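Local atomic coordinates of 2-Keto-3-deoxy-(6-phospho-)gluconate aldolase (Thermoproteus tenax, PDB entry 2R91), a protein that belongs to the aldolases of the dihydrodipicolinate synthetase family, built on a TIM barrel, and assembles from four copies of its chain. Residues Y200-L205 with I249-E254; D228-S233 with A275-A280. All blocks are in the same frame, centred on the assembly; numbering follows the deposited sequence.

Contact 1 (Y200-L205 with I249-E254); sequences YLPELL and IFQGYE
The N-terminal end of helix 202-213, with Leu201 as its N-cap, meets the C-terminal end of helix 239-251, where Tyr200 and Phe250 bring their CA atoms to 6.0 Å and Gly252, with positive phi, takes the chain out of the helix. Gln251, its chain bent at chi2, turns its amide toward 200-205. NE2 donates a nearly straight bond of 2.7 Å to the main-chain O of Tyr200, coming from above the carbonyl plane. The same nitrogen meets the carboxylate of Glu203 tip to tip, their planes 65° apart, through both syn lone pairs: the bond to OE1 is shorter (3.1 Å) but bent (137°), that to OE2 longer (3.3 Å) but straighter (163°). Glu203 holds CG between its backbone N and carbonyl carbon and bends at chi2. Gln251 OE1 is taken up by Asn27 and Lys31, so both ends of the amide are fixed. Beside these hydrogen bonds, Leu201 CD1 sits squarely over one face of the Phe250 ring, 3.8 Å from its centroid, a CH-pi contact, while Ile249 CG2 covers the opposite face. The contact joins two helices that follow the last barrel strand, 192-193; Ile230 of helix 217-237 touches Leu201 and Phe250, and helix 18-30 supplies Asn27.

Contact 2 (D228-S233 with A275-A280); sequences DEIVES and AAVAKA
Glu229 is the first residue of 228-233 to approach 275-280: its extended side chain runs along the margin of the interface and brings OE1 to 4.3 Å from Ala280 CB, a loose approach. Its main-chain O does more, accepting a bond from a bridging water at 3.1 Å. Ile230 buries the most area on its segment and carries both apolar pairs, one with each branch. CG1, anti to the carbonyl carbon (chi1 -71°), lies 3.7 Å from Ala280 CB, with CD1 also close to that methyl; CG2, anti to the backbone N, meets Val277 CG1 at 4.1 Å, the two side chains crossing at about a right angle. One turn later Ser233 faces Ala276, its CB and OG both 3.9 Å from the alanine CB. Its hydroxyl, turned beside its own backbone N, lies 2.8 Å from the same water, which also donates to Ala276 O at 2.9 Å. The two segments share no direct hydrogen bond; water bridges them instead, tying two carbonyls and one hydroxyl together beside the apolar side chains. The CA atoms of Ile230 and Val277 are 5.9 Å apart, a close approach consistent with the small side chains of Ala276 and Ala280. The contact thus lays the end of helix 267-276 and the start of helix 278-282 against helix 217-237; helix 239-251 adds Phe250 against both Ile230 and Val277, while Glu232 reaches Arg167 of the second subunit in a salt bridge.

How the contacts relate
Contacts 1 and 2 have centres about 13 Å apart and lie on the same side of the chain's centre. Their segments alternate along the chain. They also touch directly: Ile230 CD1 of contact 2 lies 3.7 Å from both Phe250 CZ and Leu201 CD1 of contact 1. On the other side of Phe250, Ile249 CG2 comes to 4.0 Å from Val277 CG2. Tyr200 OH, hydrogen-bonded to Tyr239, packs 3.5 Å from Val231 CG2. Apolar side chains around Ile230 and Phe250 thus join the two contacts, flanked by the Gln251 amide network in contact 1 and the bridging water in contact 2.

Contact 1 (Y200-L205 with I249-E254)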
ATOM      1  N   TYR A 200     -14.159  26.199   8.083  1.00 17.33           N
ATOM      2  CA  TYR A 200     -14.475  26.466   9.493  1.00 17.73           C
ATOM      3  C   TYR A 200     -13.526  27.429  10.181  1.00 17.71           C
ATOM      4  O   TYR A 200     -13.921  28.059  11.150  1.00 18.83           O
ATOM      5  CB  TYR A 200     -14.614  25.165  10.299  1.00 17.57           C
ATOM      6  CG  TYR A 200     -13.491  24.137  10.128  1.00 18.02           C
ATOM      7  CD1 TYR A 200     -12.359  24.163  10.944  1.00 18.76           C
ATOM      8  CD2 TYR A 200     -13.613  23.088   9.209  1.00 17.77           C
ATOM      9  CE1 TYR A 200     -11.345  23.185  10.805  1.00 18.54           C
ATOM     10  CE2 TYR A 200     -12.624  22.120   9.063  1.00 18.23           C
ATOM     11  CZ  TYR A 200     -11.496  22.169   9.882  1.00 18.82           C
ATOM     12  OH  TYR A 200     -10.512  21.211   9.735  1.00 18.47           O
ATOM     13  N   LEU A 201     -12.291  27.542   9.692  1.00 17.27           N
ATOM     14  CA  LEU A 201     -11.305  28.460  10.279  1.00 17.97           C
ATOM     15  C   LEU A 201     -10.495  29.215   9.242  1.00 17.93           C
ATOM     16  O   LEU A 201      -9.254  29.199   9.264  1.00 16.87           O
ATOM     17  CB  LEU A 201     -10.355  27.714  11.274  1.00 19.21           C
ATOM     18  CG  LEU A 201     -11.006  27.449  12.621  1.00 19.75           C
ATOM     19  CD1 LEU A 201     -10.236  26.366  13.428  1.00 21.57           C
ATOM     20  CD2 LEU A 201     -11.129  28.773  13.406  1.00 19.36           C
ATOM     21  N   PRO A 202     -11.192  29.929   8.326  1.00 18.64           N
ATOM     22  CA  PRO A 202     -10.470  30.699   7.315  1.00 18.55           C
ATOM     23  C   PRO A 202      -9.531  31.714   7.973  1.00 18.63           C
ATOM     24  O   PRO A 202      -8.473  31.994   7.432  1.00 19.29           O
ATOM     25  CB  PRO A 202     -11.615  31.442   6.554  1.00 19.04           C
ATOM     26  CG  PRO A 202     -12.796  31.442   7.506  1.00 18.64           C
ATOM     27  CD  PRO A 202     -12.657  30.068   8.192  1.00 18.44           C
ATOM     28  N   GLU A 203      -9.937  32.276   9.112  1.00 19.09           N
ATOM     29  CA  GLU A 203      -9.108  33.296   9.766  1.00 22.25           C
ATOM     30  C   GLU A 203      -7.806  32.690  10.291  1.00 21.18           C
ATOM     31  O   GLU A 203      -6.812  33.370  10.377  1.00 21.01           O
ATOM     32  CB  GLU A 203      -9.861  34.030  10.877  1.00 24.27           C
ATOM     33  CG  GLU A 203     -10.413  33.169  12.033  1.00 28.43           C
ATOM     34  CD  GLU A 203     -11.822  32.579  11.759  1.00 30.20           C
ATOM     35  OE1 GLU A 203     -11.995  31.846  10.798  1.00 29.77           O
ATOM     36  OE2 GLU A 203     -12.770  32.861  12.518  1.00 34.52           O
ATOM     37  N   LEU A 204      -7.828  31.403  10.638  1.00 21.10           N
ATOM     38  CA  LEU A 204      -6.593  30.691  11.015  1.00 20.23           C
ATOM     39  C   LEU A 204      -5.660  30.514   9.821  1.00 20.20           C
ATOM     40  O   LEU A 204      -4.434  30.710   9.926  1.00 19.10           O
ATOM     41  CB  LEU A 204      -6.921  29.342  11.678  1.00 21.00           C
ATOM     42  CG  LEU A 204      -5.789  28.534  12.381  1.00 21.90           C
ATOM     43  CD1 LEU A 204      -6.340  27.414  13.233  1.00 22.71           C
ATOM     44  CD2 LEU A 204      -4.862  27.905  11.381  1.00 24.03           C
ATOM     45  N   LEU A 205      -6.212  30.145   8.661  1.00 19.53           N
ATOM     46  CA  LEU A 205      -5.381  29.960   7.475  1.00 18.84           C
ATOM     47  C   LEU A 205      -4.760  31.293   7.070  1.00 19.77           C
ATOM     48  O   LEU A 205      -3.619  31.346   6.643  1.00 20.46           O
ATOM     49  CB  LEU A 205      -6.200  29.380   6.295  1.00 18.98           C
ATOM     50  CG  LEU A 205      -6.926  28.044   6.515  1.00 21.40           C
ATOM     51  CD1 LEU A 205      -7.350  27.478   5.135  1.00 20.96           C
ATOM     52  CD2 LEU A 205      -6.043  27.027   7.267  1.00 20.82           C
ATOM     53  N   ILE A 249     -19.505  25.282  15.067  1.00 22.20           N
ATOM     54  CA  ILE A 249     -18.689  25.580  16.260  1.00 23.21           C
ATOM     55  C   ILE A 249     -17.883  26.875  16.159  1.00 22.04           C
ATOM     56  O   ILE A 249     -17.967  27.741  17.032  1.00 21.84           O
ATOM     57  CB  ILE A 249     -17.725  24.421  16.582  1.00 23.22           C
ATOM     58  CG1 ILE A 249     -18.521  23.202  17.066  1.00 23.14           C
ATOM     59  CG2 ILE A 249     -16.677  24.863  17.658  1.00 24.04           C
ATOM     60  CD1 ILE A 249     -17.686  21.882  17.111  1.00 23.04           C
ATOM     61  N   PHE A 250     -17.106  27.020  15.095  1.00 20.50           N
ATOM     62  CA  PHE A 250     -16.182  28.125  15.011  1.00 21.62           C
ATOM     63  C   PHE A 250     -16.754  29.394  14.365  1.00 24.20           C
ATOM     64  O   PHE A 250     -16.237  30.503  14.606  1.00 22.74           O
ATOM     65  CB  PHE A 250     -14.928  27.701  14.261  1.00 21.86           C
ATOM     66  CG  PHE A 250     -14.045  26.743  15.036  1.00 22.83           C
ATOM     67  CD1 PHE A 250     -13.271  27.194  16.107  1.00 23.03           C
ATOM     68  CD2 PHE A 250     -13.967  25.418  14.680  1.00 22.75           C
ATOM     69  CE1 PHE A 250     -12.439  26.307  16.818  1.00 23.81           C
ATOM     70  CE2 PHE A 250     -13.140  24.531  15.388  1.00 23.35           C
ATOM     71  CZ  PHE A 250     -12.397  24.974  16.453  1.00 22.89           C
ATOM     72  N   GLN A 251     -17.766  29.228  13.508  1.00 24.62           N
ATOM     73  CA  GLN A 251     -18.331  30.378  12.764  1.00 24.37           C
ATOM     74  C   GLN A 251     -19.710  30.801  13.282  1.00 25.42           C
ATOM     75  O   GLN A 251     -20.163  31.897  12.998  1.00 26.24           O
ATOM     76  CB  GLN A 251     -18.397  30.089  11.245  1.00 23.69           C
ATOM     77  CG  GLN A 251     -17.046  29.825  10.599  1.00 22.88           C
ATOM     78  CD  GLN A 251     -16.078  30.969  10.840  1.00 25.87           C
ATOM     79  OE1 GLN A 251     -16.436  32.148  10.659  1.00 25.62           O
ATOM     80  NE2 GLN A 251     -14.838  30.638  11.268  1.00 23.17           N
ATOM     81  N   GLY A 252     -20.383  29.931  14.016  1.00 25.81           N
ATOM     82  CA  GLY A 252     -21.575  30.335  14.752  1.00 28.34           C
ATOM     83  C   GLY A 252     -22.862  30.488  13.950  1.00 30.10           C
ATOM     84  O   GLY A 252     -23.762  31.245  14.347  1.00 31.72           O
ATOM     85  N   TYR A 253     -22.972  29.781  12.832  1.00 28.68           N
ATOM     86  CA  TYR A 253     -24.235  29.748  12.082  1.00 28.48           C
ATOM     87  C   TYR A 253     -24.500  28.326  11.607  1.00 29.40           C
ATOM     88  O   TYR A 253     -23.593  27.472  11.616  1.00 28.09           O
ATOM     89  CB  TYR A 253     -24.235  30.737  10.893  1.00 25.85           C
ATOM     90  CG  TYR A 253     -23.046  30.610   9.966  1.00 24.37           C
ATOM     91  CD1 TYR A 253     -22.890  29.503   9.132  1.00 24.49           C
ATOM     92  CD2 TYR A 253     -22.077  31.601   9.931  1.00 24.94           C
ATOM     93  CE1 TYR A 253     -21.750  29.381   8.281  1.00 22.79           C
ATOM     94  CE2 TYR A 253     -20.977  31.514   9.090  1.00 24.38           C
ATOM     95  CZ  TYR A 253     -20.824  30.387   8.276  1.00 24.01           C
ATOM     96  OH  TYR A 253     -19.721  30.346   7.479  1.00 23.60           O
ATOM     97  N   GLU A 254     -25.730  28.083  11.170  1.00 30.11           N
ATOM     98  CA  GLU A 254     -26.126  26.759  10.704  1.00 33.67           C
ATOM     99  C   GLU A 254     -25.438  26.450   9.389  1.00 30.36           C
ATOM    100  O   GLU A 254     -25.427  27.266   8.474  1.00 28.36           O
ATOM    101  CB  GLU A 254     -27.644  26.661  10.530  1.00 36.26           C
ATOM    102  CG  GLU A 254     -28.428  26.496  11.833  1.00 40.58           C
ATOM    103  CD  GLU A 254     -29.924  26.208  11.582  1.00 41.96           C
ATOM    104  OE1 GLU A 254     -30.355  26.252  10.396  1.00 45.24           O
ATOM    105  OE2 GLU A 254     -30.672  25.935  12.565  1.00 45.42           O
TER

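Contact 2 (D228-S233 with A275-A280)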
ATOM      1  N   ASP A 228      -3.958  21.078  13.272  1.00 17.12           N
ATOM      2  CA  ASP A 228      -3.784  19.612  13.268  1.00 19.28           C
ATOM      3  C   ASP A 228      -4.562  18.916  14.396  1.00 19.01           C
ATOM      4  O   ASP A 228      -5.185  17.874  14.188  1.00 18.86           O
ATOM      5  CB  ASP A 228      -2.288  19.246  13.341  1.00 19.72           C
ATOM      6  CG  ASP A 228      -1.521  19.714  12.126  1.00 21.49           C
ATOM      7  OD1 ASP A 228      -2.162  19.918  11.061  1.00 21.12           O
ATOM      8  OD2 ASP A 228      -0.279  19.845  12.220  1.00 21.22           O
ATOM      9  N   GLU A 229      -4.549  19.507  15.592  1.00 20.11           N
ATOM     10  CA  GLU A 229      -5.254  18.925  16.736  1.00 22.78           C
ATOM     11  C   GLU A 229      -6.748  18.900  16.479  1.00 20.51           C
ATOM     12  O   GLU A 229      -7.438  17.963  16.852  1.00 18.51           O
ATOM     13  CB  GLU A 229      -5.029  19.770  17.979  1.00 24.71           C
ATOM     14  CG  GLU A 229      -3.590  19.762  18.486  1.00 30.15           C
ATOM     15  CD  GLU A 229      -3.388  20.679  19.714  1.00 31.65           C
ATOM     16  OE1 GLU A 229      -4.406  21.070  20.387  1.00 33.71           O
ATOM     17  OE2 GLU A 229      -2.200  20.996  19.990  1.00 35.75           O
ATOM     18  N   ILE A 230      -7.241  19.959  15.848  1.00 19.64           N
ATOM     19  CA  ILE A 230      -8.681  20.062  15.542  1.00 18.22           C
ATOM     20  C   ILE A 230      -9.054  19.038  14.480  1.00 17.53           C
ATOM     21  O   ILE A 230     -10.010  18.291  14.639  1.00 18.21           O
ATOM     22  CB  ILE A 230      -9.039  21.513  15.104  1.00 17.48           C
ATOM     23  CG1 ILE A 230      -8.956  22.469  16.313  1.00 18.49           C
ATOM     24  CG2 ILE A 230     -10.460  21.554  14.473  1.00 19.11           C
ATOM     25  CD1 ILE A 230      -8.857  23.976  15.934  1.00 19.38           C
ATOM     26  N   VAL A 231      -8.291  18.994  13.395  1.00 18.49           N
ATOM     27  CA  VAL A 231      -8.469  17.956  12.368  1.00 21.10           C
ATOM     28  C   VAL A 231      -8.450  16.508  12.929  1.00 22.42           C
ATOM     29  O   VAL A 231      -9.316  15.663  12.592  1.00 22.02           O
ATOM     30  CB  VAL A 231      -7.393  18.107  11.275  1.00 20.78           C
ATOM     31  CG1 VAL A 231      -7.435  16.953  10.263  1.00 20.51           C
ATOM     32  CG2 VAL A 231      -7.577  19.475  10.558  1.00 20.30           C
ATOM     33  N   GLU A 232      -7.469  16.238  13.787  1.00 21.20           N
ATOM     34  CA  GLU A 232      -7.342  14.944  14.442  1.00 22.78           C
ATOM     35  C   GLU A 232      -8.601  14.556  15.216  1.00 21.54           C
ATOM     36  O   GLU A 232      -9.067  13.433  15.090  1.00 20.88           O
ATOM     37  CB  GLU A 232      -6.083  14.932  15.339  1.00 25.65           C
ATOM     38  CG  GLU A 232      -4.824  14.669  14.532  1.00 30.54           C
ATOM     39  CD  GLU A 232      -3.532  15.144  15.202  1.00 33.28           C
ATOM     40  OE1 GLU A 232      -3.511  15.331  16.438  1.00 33.53           O
ATOM     41  OE2 GLU A 232      -2.535  15.332  14.448  1.00 35.77           O
ATOM     42  N   SER A 233      -9.164  15.468  16.004  1.00 20.69           N
ATOM     43  CA  SER A 233     -10.402  15.145  16.723  1.00 22.47           C
ATOM     44  C   SER A 233     -11.553  14.845  15.745  1.00 22.46           C
ATOM     45  O   SER A 233     -12.325  13.897  15.956  1.00 22.26           O
ATOM     46  CB  SER A 233     -10.833  16.272  17.661  1.00 22.86           C
ATOM     47  OG  SER A 233      -9.874  16.479  18.689  1.00 25.15           O
ATOM     48  N   ALA A 275     -16.800  19.451  22.605  1.00 24.10           N
ATOM     49  CA  ALA A 275     -15.918  19.380  23.785  1.00 24.20           C
ATOM     50  C   ALA A 275     -14.471  19.098  23.364  1.00 23.88           C
ATOM     51  O   ALA A 275     -13.507  19.637  23.934  1.00 24.79           O
ATOM     52  CB  ALA A 275     -16.413  18.291  24.740  1.00 25.31           C
ATOM     53  N   ALA A 276     -14.316  18.255  22.352  1.00 22.79           N
ATOM     54  CA  ALA A 276     -12.985  17.895  21.857  1.00 22.79           C
ATOM     55  C   ALA A 276     -12.176  19.082  21.355  1.00 22.81           C
ATOM     56  O   ALA A 276     -10.948  19.090  21.471  1.00 22.29           O
ATOM     57  CB  ALA A 276     -13.082  16.839  20.789  1.00 21.58           C
ATOM     58  N   VAL A 277     -12.836  20.098  20.809  1.00 22.28           N
ATOM     59  CA  VAL A 277     -12.077  21.214  20.236  1.00 24.97           C
ATOM     60  C   VAL A 277     -12.149  22.480  21.107  1.00 27.64           C
ATOM     61  O   VAL A 277     -11.618  23.522  20.733  1.00 27.86           O
ATOM     62  CB  VAL A 277     -12.547  21.552  18.777  1.00 24.22           C
ATOM     63  CG1 VAL A 277     -12.449  20.310  17.865  1.00 21.58           C
ATOM     64  CG2 VAL A 277     -13.981  22.157  18.772  1.00 22.38           C
ATOM     65  N   ALA A 278     -12.834  22.397  22.246  1.00 29.78           N
ATOM     66  CA  ALA A 278     -13.063  23.581  23.074  1.00 32.64           C
ATOM     67  C   ALA A 278     -11.749  24.234  23.546  1.00 34.83           C
ATOM     68  O   ALA A 278     -11.621  25.453  23.552  1.00 35.76           O
ATOM     69  CB  ALA A 278     -13.965  23.238  24.253  1.00 32.82           C
ATOM     70  N   LYS A 279     -10.784  23.416  23.924  1.00 37.60           N
ATOM     71  CA  LYS A 279      -9.482  23.897  24.347  1.00 41.30           C
ATOM     72  C   LYS A 279      -8.748  24.609  23.197  1.00 42.80           C
ATOM     73  O   LYS A 279      -8.372  25.787  23.330  1.00 42.54           O
ATOM     74  CB  LYS A 279      -8.669  22.729  24.891  1.00 43.13           C
ATOM     75  CG  LYS A 279      -7.177  22.956  24.946  1.00 46.13           C
ATOM     76  CD  LYS A 279      -6.770  23.826  26.089  1.00 47.56           C
ATOM     77  CE  LYS A 279      -5.315  23.534  26.440  1.00 49.38           C
ATOM     78  NZ  LYS A 279      -4.765  24.569  27.351  1.00 50.41           N
ATOM     79  N   ALA A 280      -8.566  23.915  22.067  1.00 42.73           N
ATOM     80  CA  ALA A 280      -7.919  24.535  20.907  1.00 43.22           C
ATOM     81  C   ALA A 280      -8.613  25.831  20.537  1.00 43.41           C
ATOM     82  O   ALA A 280      -7.970  26.808  20.167  1.00 43.75           O
ATOM     83  CB  ALA A 280      -7.887  23.580  19.708  1.00 43.31           C
TER
HETATM   84  O   HOH W   1      -9.026  19.048  19.250  1.00 31.25           O